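Local coordinates for segregation and condensation protein B (Chlorobium tepidum TLS, PDB 1T6S) that probably takes part in chromosome partitioning during cell division, as the winged-helix ScpB partner of the condensin-like SMC complex, at residues A[3-8]-A[42-47]; A[11-16]-A[68-73]. One frame throughout, in Å; residues are numbered along the deposited sequence.

Interaction 1: A[3-8]-A[42-47]. With NO3 (nitrate ion), chain H.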
loop_
_atom_site.group_PDB
_atom_site.type_symbol
_atom_site.label_atom_id
_atom_site.label_comp_id
_atom_site.label_asym_id
_atom_site.label_seq_id
_atom_site.Cartn_x
_atom_site.Cartn_y
_atom_site.Cartn_z
ATOM N N GLU A 3 -32.422 19.042 -30.761
ATOM C CA GLU A 3 -32.287 19.439 -29.358
ATOM C C GLU A 3 -32.134 18.245 -28.429
ATOM O O GLU A 3 -31.296 18.261 -27.524
ATOM C CB GLU A 3 -33.504 20.256 -28.906
ATOM C CG GLU A 3 -33.333 21.760 -29.002
ATOM C CD GLU A 3 -33.382 22.266 -30.426
ATOM O OE1 GLU A 3 -33.224 23.493 -30.626
ATOM O OE2 GLU A 3 -33.586 21.438 -31.346
ATOM N N GLN A 4 -32.964 17.226 -28.649
ATOM C CA GLN A 4 -32.922 16.006 -27.846
ATOM C C GLN A 4 -31.552 15.357 -28.027
ATOM O O GLN A 4 -30.937 14.890 -27.065
ATOM C CB GLN A 4 -34.039 15.039 -28.276
ATOM C CG GLN A 4 -34.058 13.704 -27.513
ATOM C CD GLN A 4 -35.315 12.860 -27.780
ATOM O OE1 GLN A 4 -36.422 13.201 -27.333
ATOM N NE2 GLN A 4 -35.146 11.751 -28.508
ATOM N N ARG A 5 -31.066 15.342 -29.265
ATOM C CA ARG A 5 -29.758 14.766 -29.542
ATOM C C ARG A 5 -28.702 15.587 -28.785
ATOM O O ARG A 5 -27.829 15.027 -28.119
ATOM C CB ARG A 5 -29.495 14.765 -31.063
ATOM C CG ARG A 5 -28.354 13.847 -31.559
ATOM C CD ARG A 5 -27.037 14.602 -31.742
ATOM N NE ARG A 5 -26.034 13.828 -32.492
ATOM C CZ ARG A 5 -25.421 12.729 -32.047
ATOM N NH1 ARG A 5 -25.701 12.250 -30.843
ATOM N NH2 ARG A 5 -24.514 12.114 -32.801
ATOM N N GLN A 6 -28.808 16.913 -28.844
ATOM C CA GLN A 6 -27.835 17.767 -28.176
ATOM C C GLN A 6 -27.874 17.622 -26.652
ATOM O O GLN A 6 -26.839 17.662 -25.991
ATOM C CB GLN A 6 -28.056 19.233 -28.557
ATOM C CG GLN A 6 -28.298 19.447 -30.045
ATOM C CD GLN A 6 -27.297 18.704 -30.924
ATOM O OE1 GLN A 6 -26.078 18.914 -30.829
ATOM N NE2 GLN A 6 -27.813 17.828 -31.797
ATOM N N GLN A 7 -29.072 17.451 -26.104
ATOM C CA GLN A 7 -29.222 17.299 -24.669
ATOM C C GLN A 7 -28.650 15.940 -24.243
ATOM O O GLN A 7 -28.004 15.826 -23.208
ATOM C CB GLN A 7 -30.694 17.415 -24.280
ATOM C CG GLN A 7 -30.973 17.239 -22.803
ATOM C CD GLN A 7 -30.371 18.336 -21.930
ATOM O OE1 GLN A 7 -30.407 18.245 -20.702
ATOM N NE2 GLN A 7 -29.820 19.380 -22.557
ATOM N N LEU A 8 -28.885 14.919 -25.058
ATOM C CA LEU A 8 -28.375 13.589 -24.782
ATOM C C LEU A 8 -26.847 13.636 -24.832
ATOM O O LEU A 8 -26.157 12.969 -24.053
ATOM C CB LEU A 8 -28.863 12.601 -25.838
ATOM C CG LEU A 8 -29.463 11.262 -25.413
ATOM C CD1 LEU A 8 -29.393 10.363 -26.631
ATOM C CD2 LEU A 8 -28.719 10.620 -24.231
ATOM N N GLN A 42 -20.335 5.376 -29.603
ATOM C CA GLN A 42 -19.025 5.819 -30.059
ATOM C C GLN A 42 -19.150 7.043 -30.959
ATOM O O GLN A 42 -18.288 7.923 -30.944
ATOM C CB GLN A 42 -18.320 4.690 -30.812
ATOM C CG GLN A 42 -16.918 5.058 -31.263
ATOM C CD GLN A 42 -16.036 5.479 -30.092
ATOM O OE1 GLN A 42 -15.787 4.699 -29.167
ATOM N NE2 GLN A 42 -15.566 6.722 -30.127
ATOM N N GLU A 43 -20.230 7.079 -31.744
ATOM C CA GLU A 43 -20.517 8.184 -32.668
ATOM C C GLU A 43 -20.826 9.461 -31.889
ATOM O O GLU A 43 -20.481 10.558 -32.321
ATOM C CB GLU A 43 -21.713 7.806 -33.553
ATOM C CG GLU A 43 -21.704 8.379 -34.956
ATOM C CD GLU A 43 -22.648 7.623 -35.911
ATOM O OE1 GLU A 43 -23.895 7.679 -35.711
ATOM O OE2 GLU A 43 -22.135 6.967 -36.860
ATOM N N ALA A 44 -21.485 9.319 -30.740
ATOM C CA ALA A 44 -21.817 10.479 -29.915
ATOM C C ALA A 44 -20.528 10.981 -29.280
ATOM O O ALA A 44 -20.293 12.184 -29.188
ATOM C CB ALA A 44 -22.828 10.088 -28.837
ATOM N N VAL A 45 -19.689 10.049 -28.845
ATOM C CA VAL A 45 -18.422 10.402 -28.236
ATOM C C VAL A 45 -17.536 11.103 -29.264
ATOM O O VAL A 45 -16.864 12.072 -28.930
ATOM C CB VAL A 45 -17.719 9.146 -27.686
ATOM C CG1 VAL A 45 -16.280 9.458 -27.311
ATOM C CG2 VAL A 45 -18.482 8.635 -26.476
ATOM N N ASP A 46 -17.538 10.614 -30.509
ATOM C CA ASP A 46 -16.741 11.238 -31.575
ATOM C C ASP A 46 -17.153 12.695 -31.776
ATOM O O ASP A 46 -16.294 13.561 -31.939
ATOM C CB ASP A 46 -16.901 10.497 -32.916
ATOM C CG ASP A 46 -16.286 9.103 -32.907
ATOM O OD1 ASP A 46 -15.394 8.823 -32.082
ATOM O OD2 ASP A 46 -16.690 8.275 -33.752
ATOM N N GLU A 47 -18.460 12.963 -31.769
ATOM C CA GLU A 47 -18.951 14.331 -31.947
ATOM C C GLU A 47 -18.434 15.253 -30.842
ATOM O O GLU A 47 -17.977 16.365 -31.120
ATOM C CB GLU A 47 -20.490 14.366 -31.986
ATOM C CG GLU A 47 -21.062 15.786 -32.100
ATOM C CD GLU A 47 -22.531 15.836 -32.530
ATOM O OE1 GLU A 47 -23.118 14.764 -32.824
ATOM O OE2 GLU A 47 -23.097 16.967 -32.583
HETATM N N NO3 H . -12.483 7.181 -28.542
HETATM O O1 NO3 H . -12.466 7.459 -29.751
HETATM O O2 NO3 H . -11.530 6.592 -28.109
HETATM O O3 NO3 H . -13.452 7.522 -27.909
#

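Interaction 2: A[11-16]-A[68-73]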
loop_
_atom_site.group_PDB
_atom_site.type_symbol
_atom_site.label_atom_id
_atom_site.label_comp_id
_atom_site.label_asym_id
_atom_site.label_seq_id
_atom_site.Cartn_x
_atom_site.Cartn_y
_atom_site.Cartn_z
ATOM N N SER A 11 -25.626 15.229 -21.686
ATOM C CA SER A 11 -25.731 14.290 -20.567
ATOM C C SER A 11 -24.552 13.307 -20.578
ATOM O O SER A 11 -23.994 12.984 -19.532
ATOM C CB SER A 11 -27.040 13.521 -20.643
ATOM O OG SER A 11 -28.126 14.431 -20.662
ATOM N N LEU A 12 -24.188 12.813 -21.759
ATOM C CA LEU A 12 -23.061 11.894 -21.841
ATOM C C LEU A 12 -21.808 12.595 -21.343
ATOM O O LEU A 12 -21.033 12.030 -20.562
ATOM C CB LEU A 12 -22.837 11.425 -23.274
ATOM C CG LEU A 12 -23.874 10.457 -23.860
ATOM C CD1 LEU A 12 -23.578 10.254 -25.347
ATOM C CD2 LEU A 12 -23.854 9.125 -23.128
ATOM N N GLU A 13 -21.597 13.824 -21.801
ATOM C CA GLU A 13 -20.425 14.579 -21.373
ATOM C C GLU A 13 -20.356 14.711 -19.850
ATOM O O GLU A 13 -19.312 14.437 -19.223
ATOM C CB GLU A 13 -20.432 15.976 -21.986
ATOM C CG GLU A 13 -19.328 16.853 -21.424
ATOM C CD GLU A 13 -19.274 18.205 -22.108
ATOM O OE1 GLU A 13 -18.580 18.321 -23.151
ATOM O OE2 GLU A 13 -19.940 19.140 -21.608
ATOM N N ALA A 14 -21.472 15.127 -19.259
ATOM C CA ALA A 14 -21.547 15.310 -17.802
ATOM C C ALA A 14 -21.269 14.016 -17.034
ATOM O O ALA A 14 -20.594 14.036 -16.012
ATOM C CB ALA A 14 -22.925 15.850 -17.423
ATOM N N LEU A 15 -21.793 12.896 -17.527
ATOM C CA LEU A 15 -21.577 11.613 -16.855
ATOM C C LEU A 15 -20.112 11.167 -16.975
ATOM O O LEU A 15 -19.465 10.843 -15.974
ATOM C CB LEU A 15 -22.533 10.549 -17.429
ATOM C CG LEU A 15 -24.035 10.712 -17.086
ATOM C CD1 LEU A 15 -24.890 9.793 -17.944
ATOM C CD2 LEU A 15 -24.271 10.387 -15.588
ATOM N N ILE A 16 -19.583 11.174 -18.196
ATOM C CA ILE A 16 -18.197 10.773 -18.411
ATOM C C ILE A 16 -17.255 11.714 -17.660
ATOM O O ILE A 16 -16.261 11.290 -17.068
ATOM C CB ILE A 16 -17.846 10.768 -19.917
ATOM C CG1 ILE A 16 -18.770 9.774 -20.641
ATOM C CG2 ILE A 16 -16.371 10.368 -20.125
ATOM C CD1 ILE A 16 -18.617 9.753 -22.147
ATOM N N TYR A 68 -15.216 4.559 -21.070
ATOM C CA TYR A 68 -14.825 5.880 -21.561
ATOM C C TYR A 68 -14.375 6.789 -20.426
ATOM O O TYR A 68 -14.962 6.774 -19.348
ATOM C CB TYR A 68 -15.980 6.574 -22.300
ATOM C CG TYR A 68 -16.403 5.924 -23.599
ATOM C CD1 TYR A 68 -17.382 4.924 -23.621
ATOM C CD2 TYR A 68 -15.825 6.312 -24.811
ATOM C CE1 TYR A 68 -17.774 4.325 -24.832
ATOM C CE2 TYR A 68 -16.206 5.720 -26.019
ATOM C CZ TYR A 68 -17.175 4.731 -26.023
ATOM O OH TYR A 68 -17.530 4.143 -27.221
ATOM N N ARG A 69 -13.329 7.573 -20.665
ATOM C CA ARG A 69 -12.857 8.532 -19.658
ATOM C C ARG A 69 -12.121 9.675 -20.344
ATOM O O ARG A 69 -11.617 9.521 -21.455
ATOM C CB ARG A 69 -11.923 7.868 -18.631
ATOM C CG ARG A 69 -10.467 7.668 -19.085
ATOM C CD ARG A 69 -10.328 6.771 -20.314
ATOM N NE ARG A 69 -10.807 5.386 -20.158
ATOM C CZ ARG A 69 -10.309 4.475 -19.318
ATOM N NH1 ARG A 69 -9.307 4.770 -18.501
ATOM N NH2 ARG A 69 -10.769 3.230 -19.340
ATOM N N PHE A 70 -12.081 10.822 -19.680
ATOM C CA PHE A 70 -11.373 11.987 -20.187
ATOM C C PHE A 70 -9.902 11.833 -19.867
ATOM O O PHE A 70 -9.542 11.244 -18.846
ATOM C CB PHE A 70 -11.865 13.262 -19.497
ATOM C CG PHE A 70 -13.072 13.877 -20.139
ATOM C CD1 PHE A 70 -14.353 13.503 -19.747
ATOM C CD2 PHE A 70 -12.927 14.821 -21.160
ATOM C CE1 PHE A 70 -15.480 14.057 -20.359
ATOM C CE2 PHE A 70 -14.047 15.386 -21.780
ATOM C CZ PHE A 70 -15.325 15.002 -21.379
ATOM N N LEU A 71 -9.057 12.360 -20.743
ATOM C CA LEU A 71 -7.605 12.352 -20.550
ATOM C C LEU A 71 -7.097 13.670 -21.136
ATOM O O LEU A 71 -7.646 14.149 -22.129
ATOM C CB LEU A 71 -6.967 11.171 -21.291
ATOM C CG LEU A 71 -6.232 10.096 -20.483
ATOM C CD1 LEU A 71 -7.051 9.627 -19.297
ATOM C CD2 LEU A 71 -5.924 8.926 -21.415
ATOM N N THR A 72 -6.081 14.275 -20.523
ATOM C CA THR A 72 -5.551 15.529 -21.066
ATOM C C THR A 72 -4.630 15.199 -22.244
ATOM O O THR A 72 -4.057 14.112 -22.307
ATOM C CB THR A 72 -4.762 16.388 -20.016
ATOM O OG1 THR A 72 -3.842 15.565 -19.293
ATOM C CG2 THR A 72 -5.733 17.060 -19.030
ATOM N N GLU A 73 -4.511 16.143 -23.168
ATOM C CA GLU A 73 -3.697 15.989 -24.366
ATOM C C GLU A 73 -2.203 15.832 -24.072
ATOM O O GLU A 73 -1.664 16.464 -23.166
ATOM C CB GLU A 73 -3.930 17.188 -25.294
ATOM C CG GLU A 73 -5.306 17.196 -25.921
ATOM C CD GLU A 73 -5.428 16.185 -27.052
ATOM O OE1 GLU A 73 -5.083 16.537 -28.204
ATOM O OE2 GLU A 73 -5.848 15.031 -26.790
HETATM O O HOH W 1 -13.465 10.613 -17.175
#

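Interaction 1: A[3-8]-A[42-47]
Residues 3-8 and 42-47 are both helical, and their segment axes run nearly perpendicular, at 83°, with a closest approach of 11.6 Å. At that spacing the backbones stay apart and long side chains bridge the gap. Arg5 and Glu47 do most of this. Arg5 leaves its helix with CG anti to the backbone N (chi1 -163°), and the chain then bends at CD. Glu47 reaches across from the other helix with an extended chain. Glu47 OE1 lies over one face of the guanidinium, 3.0 Å from Arg5 NH2 and 3.1 Å from Arg5 NE. The guanidinium and carboxylate planes are nearly perpendicular. The pair is a salt bridge held by charge, with no hydrogen bond between the two groups. Glu43 OE1 is 5.3 Å from Arg5 NH2, and could add a little to the negative field around the guanidinium.

The contact sits at the outer end of the N-terminal winged-helix domain, where helix 2-18 crosses helix 38-55. Ala44 is buried beside the Arg5 guanidinium. Ala44 CB points toward helix 2-18 and lies 4.1 Å from Arg5 NH1. The same methyl group packs on Leu9 and Leu12, so the polar bridge borders an apolar interface. Gln6 adds a marginal touch: Gln6 OE1 comes within 4.0 Å of Glu47 OE2, while its NE2 is hydrogen-bonded to Gln2 O.

On another side of helix 38-55, Gln42 NE2 donates to Asp46 OD1, one turn on, which it meets from above the carboxylate plane. Gln42 NE2 also donates to O3 of a nitrate ion, at 3.2 Å and nearly straight (169°). This nitrate, probably from the crystallisation liquor, is held as well by Ala63 N of strand 59-64.

Interaction 2: A[11-16]-A[68-73]
Glu13 is the first residue of helix 11-16 to meet strand 68-72, at the ring of Phe70. Glu13 O lies at the ring edge, near the ring plane, 4.0 Å from Phe70 CE1. Of the side chain, Glu13 CG comes nearest, 4.4 Å from Phe70 CZ. The carboxylate looks elsewhere: OE1 is hydrogen-bonded to Tyr52 OH on helix 38-55.

One turn further on, Ile16 carries most of the contact. It is buried and its CB points toward the strand. CG2 stands anti to the backbone N, and this methyl group meets the strand at several places. Ile16 CG2 is 3.7 Å from Phe70 CD1 and 4.0 Å from Arg69 CA, and it also rests against the carbonyl O of Tyr68. The Ile16 and Phe70 side chains cross at about a right angle. The other branch of Ile16 goes to Tyr68, where Ile16 CD1 is 4.1 Å from Tyr68 CB.

The strand belongs to the antiparallel hairpin 59-64/67-72, the wing of the N-terminal winged-helix domain. Helix 2-18 packs against this wing at a steep angle, 74° between the segment axes. Tyr68 starts toward helix 2-18, but its ring runs on to pack against Leu41 and Val45 of helix 38-55. Phe70 also meets the ring of Phe59, on the partner strand of the hairpin, with the two planes at about 80°.

No direct hydrogen bond joins the helix to the strand. A water does so instead. The water O donates to Ile16 O at 2.9 Å and accepts from Phe70 N, also at 2.9 Å, and it lies in the plane of the Phe70 ring, at the edge. Ile16 O has a second partner in Ser19 OG.

Helix 2-18 opens the chain and serves both contacts. Its first turns enter interaction 1, which closes a loop of 33 residues, largely helical, when the chain returns as helix 38-55. Its later turns enter interaction 2, which closes a longer loop of 51 residues at strand 67-72. The second loop starts inside the first and ends beyond it, so the two cross and neither nests in the other. Together they tie one helix to both helix 38-55 and the wing. The contact centres are about 13 Å apart and are joined directly: residues of helix 38-55 touch both contacts, and Gln42 OE1 and Tyr68 OH probably share a hydrogen bond.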